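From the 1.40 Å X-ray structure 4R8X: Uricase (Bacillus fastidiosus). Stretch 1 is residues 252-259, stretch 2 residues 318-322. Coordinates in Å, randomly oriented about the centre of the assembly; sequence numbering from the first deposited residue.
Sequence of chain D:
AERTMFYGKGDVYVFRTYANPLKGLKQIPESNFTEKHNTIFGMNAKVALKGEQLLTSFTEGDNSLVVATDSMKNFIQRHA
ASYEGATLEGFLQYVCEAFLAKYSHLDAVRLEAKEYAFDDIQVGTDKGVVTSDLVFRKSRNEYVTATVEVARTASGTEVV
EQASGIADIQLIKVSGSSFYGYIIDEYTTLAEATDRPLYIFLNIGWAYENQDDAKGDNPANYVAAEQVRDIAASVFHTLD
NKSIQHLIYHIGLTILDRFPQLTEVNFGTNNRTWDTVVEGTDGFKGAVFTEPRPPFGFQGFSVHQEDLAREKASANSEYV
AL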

# COMPACT_ATOMS: atom_id res chain seq x y z
N GLY D 252 -22.32 -17.24 12.04
CA GLY D 252 -23.32 -17.39 10.99
C GLY D 252 -24.68 -17.81 11.51
O GLY D 252 -25.69 -17.24 11.11
N LEU D 253 -24.70 -18.80 12.40
CA LEU D 253 -25.95 -19.26 13.00
C LEU D 253 -26.66 -18.11 13.71
O LEU D 253 -27.88 -17.97 13.62
CB LEU D 253 -25.69 -20.39 14.01
CG LEU D 253 -25.20 -21.73 13.48
CD1 LEU D 253 -24.84 -22.65 14.64
CD2 LEU D 253 -26.23 -22.39 12.57
N THR D 254 -25.89 -17.31 14.44
CA THR D 254 -26.46 -16.21 15.23
C THR D 254 -27.07 -15.15 14.33
O THR D 254 -28.15 -14.64 14.61
CB THR D 254 -25.41 -15.59 16.18
OG1 THR D 254 -24.80 -16.62 16.96
CG2 THR D 254 -26.07 -14.59 17.11
N ILE D 255 -26.37 -14.82 13.24
CA ILE D 255 -26.90 -13.84 12.29
C ILE D 255 -28.21 -14.34 11.67
O ILE D 255 -29.21 -13.62 11.61
CB ILE D 255 -25.87 -13.51 11.17
CG1 ILE D 255 -24.61 -12.84 11.75
CG2 ILE D 255 -26.51 -12.63 10.12
CD1 ILE D 255 -23.42 -12.89 10.81
N LEU D 256 -28.22 -15.59 11.23
CA LEU D 256 -29.42 -16.21 10.68
C LEU D 256 -30.58 -16.24 11.69
O LEU D 256 -31.75 -16.07 11.33
CB LEU D 256 -29.09 -17.61 10.18
CG LEU D 256 -28.14 -17.64 8.98
CD1 LEU D 256 -27.62 -19.04 8.68
CD2 LEU D 256 -28.80 -17.04 7.74
N ASP D 257 -30.25 -16.47 12.96
CA ASP D 257 -31.23 -16.48 14.05
C ASP D 257 -31.88 -15.11 14.23
O ASP D 257 -33.11 -14.99 14.35
CB ASP D 257 -30.55 -16.92 15.35
CG ASP D 257 -31.50 -17.59 16.32
OD1 ASP D 257 -32.72 -17.69 16.05
OD2 ASP D 257 -31.00 -18.04 17.38
N ARG D 258 -31.06 -14.07 14.27
CA ARG D 258 -31.55 -12.71 14.45
C ARG D 258 -32.30 -12.20 13.23
O ARG D 258 -33.22 -11.38 13.35
CB ARG D 258 -30.41 -11.76 14.76
CG ARG D 258 -29.71 -12.04 16.06
CD ARG D 258 -30.68 -12.09 17.22
NE ARG D 258 -29.97 -12.37 18.46
CZ ARG D 258 -30.40 -13.17 19.43
NH1 ARG D 258 -31.56 -13.78 19.33
NH2 ARG D 258 -29.65 -13.35 20.51
N PHE D 259 -31.91 -12.67 12.05
CA PHE D 259 -32.50 -12.17 10.81
C PHE D 259 -33.06 -13.32 9.96
O PHE D 259 -32.40 -13.79 9.03
CB PHE D 259 -31.50 -11.34 10.02
CG PHE D 259 -30.92 -10.19 10.80
CD1 PHE D 259 -31.73 -9.13 11.19
CD2 PHE D 259 -29.57 -10.17 11.15
CE1 PHE D 259 -31.21 -8.06 11.91
CE2 PHE D 259 -29.05 -9.10 11.88
CZ PHE D 259 -29.88 -8.05 12.26
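Stretch 2 (318-322) EYVAL

Stretch 2 is the C-terminal end of the chain, EYVAL, and it lies as an irregular, largely extended strip obliquely over the last turns of a helix. Residues 252 to 258 are helical, tied by i to i+4 backbone bonds such as Asp257 N to Leu253 O at 2.9 Å; Phe259, at phi/psi -125/83, is the first residue to leave helical geometry. The tail has no regular secondary structure, but from Tyr319 (-64/126) through Val320 (-137/147) and Ala321 (-135/155) its backbone is stretched out. It runs in the same general sense as the helix: Tyr319 has its CA nearest that of Leu253, at 7.9 Å between the two CA atoms, Ala321 CA comes to 6.6 Å from Thr254 CA, and Leu322 reaches the side chain of Arg258.

The extended backbone sets the first rule, alternation. Tyr319 and Ala321 direct their CA-to-CB bonds toward the helix, while Val320 between them points away and is left exposed. On the helix, the residues that meet the tail are Leu253, Thr254, Asp257 and Arg258, two neighbouring pairs one turn apart; Ile255 points away and takes no part.

Tyr319 is the main anchor and has the largest covered area of any residue here. With chi1 at 174° (t) and chi2 at 70°, its ring reaches back to the helix, so that Leu253 CB packs 3.7 Å from Tyr319 CE1, an apolar contact made oblique to the ring. Thr254 OG1 lies at the ring edge, 3.6 Å from Tyr319 CE1. The phenol then ends at Asp257, where Tyr319 OH donates a short hydrogen bond of 2.6 Å to Asp257 OD2, also near the ring plane. Asp257 holds chi1 at -153° (t) with chi2 near zero, which presents OD2 to the hydroxyl while OD1 is satisfied elsewhere in the structure. One aromatic side chain thus spans a helical turn, packed against Leu253 and Thr254 at its side and hydrogen-bonded at its tip.

Arg258 solves a different problem. Its CA-to-CB bond points sideways, and it is the end of the side chain that comes nearer. Chi1 and chi2 are both m (-64° and -54°), then chi3 is fully t, carrying the guanidinium out to the chain terminus. There Arg258 NH2 donates to Leu322 O at 2.7 Å, with an N-H...acceptor angle of 153°, and the oxygen sits at the guanidinium edge, near its plane. The acceptor belongs to the terminal carboxylate, so the last residue supplies its anchor from the main chain. Small Ala321 packs beside this arm, its CB 3.6 Å from Arg258 NH2 and 4.0 Å from Asp257 OD2.

A water completes the seam, donating to Thr254 OG1 at 2.8 Å and to Val320 O at 2.7 Å. Val320 therefore meets the helix through its carbonyl and this water, although its side chain faces elsewhere. The whole contact buries just 310 Å², yet a tyrosine and an arginine fasten it at two separate points.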

# COMPACT_ATOMS: atom_id res chain seq x y z
N GLU D 318 -24.46 -27.23 20.57
CA GLU D 318 -23.80 -26.31 21.48
C GLU D 318 -24.23 -24.87 21.21
O GLU D 318 -23.84 -23.95 21.93
CB GLU D 318 -22.28 -26.43 21.38
CG GLU D 318 -21.74 -27.77 21.86
CD GLU D 318 -20.24 -27.86 21.75
OE1 GLU D 318 -19.65 -27.09 20.96
OE2 GLU D 318 -19.64 -28.69 22.46
N TYR D 319 -25.03 -24.67 20.16
CA TYR D 319 -25.48 -23.33 19.80
C TYR D 319 -26.34 -22.67 20.87
O TYR D 319 -27.35 -23.23 21.31
CB TYR D 319 -26.23 -23.34 18.47
CG TYR D 319 -26.82 -21.99 18.14
CD1 TYR D 319 -26.00 -20.92 17.80
CD2 TYR D 319 -28.19 -21.77 18.21
CE1 TYR D 319 -26.52 -19.68 17.51
CE2 TYR D 319 -28.73 -20.53 17.93
CZ TYR D 319 -27.89 -19.49 17.58
OH TYR D 319 -28.39 -18.25 17.29
N VAL D 320 -25.93 -21.47 21.27
CA VAL D 320 -26.70 -20.65 22.20
C VAL D 320 -26.70 -19.20 21.73
O VAL D 320 -25.73 -18.73 21.13
CB VAL D 320 -26.14 -20.70 23.64
CG1 VAL D 320 -26.26 -22.11 24.21
CG2 VAL D 320 -24.70 -20.22 23.68
N ALA D 321 -27.79 -18.49 21.99
CA ALA D 321 -27.88 -17.08 21.66
C ALA D 321 -28.49 -16.33 22.84
O ALA D 321 -29.20 -16.91 23.66
CB ALA D 321 -28.73 -16.88 20.41
N LEU D 322 -28.19 -15.04 22.92
CA LEU D 322 -28.76 -14.21 23.97
C LEU D 322 -30.29 -14.21 23.88
O LEU D 322 -30.85 -14.28 22.79
CB LEU D 322 -28.23 -12.78 23.85
CG LEU D 322 -26.75 -12.61 24.15
CD1 LEU D 322 -26.30 -11.19 23.85
CD2 LEU D 322 -26.46 -12.98 25.60
OXT LEU D 322 -30.99 -14.13 24.90
O HOH W 1 -24.95 -16.57 19.73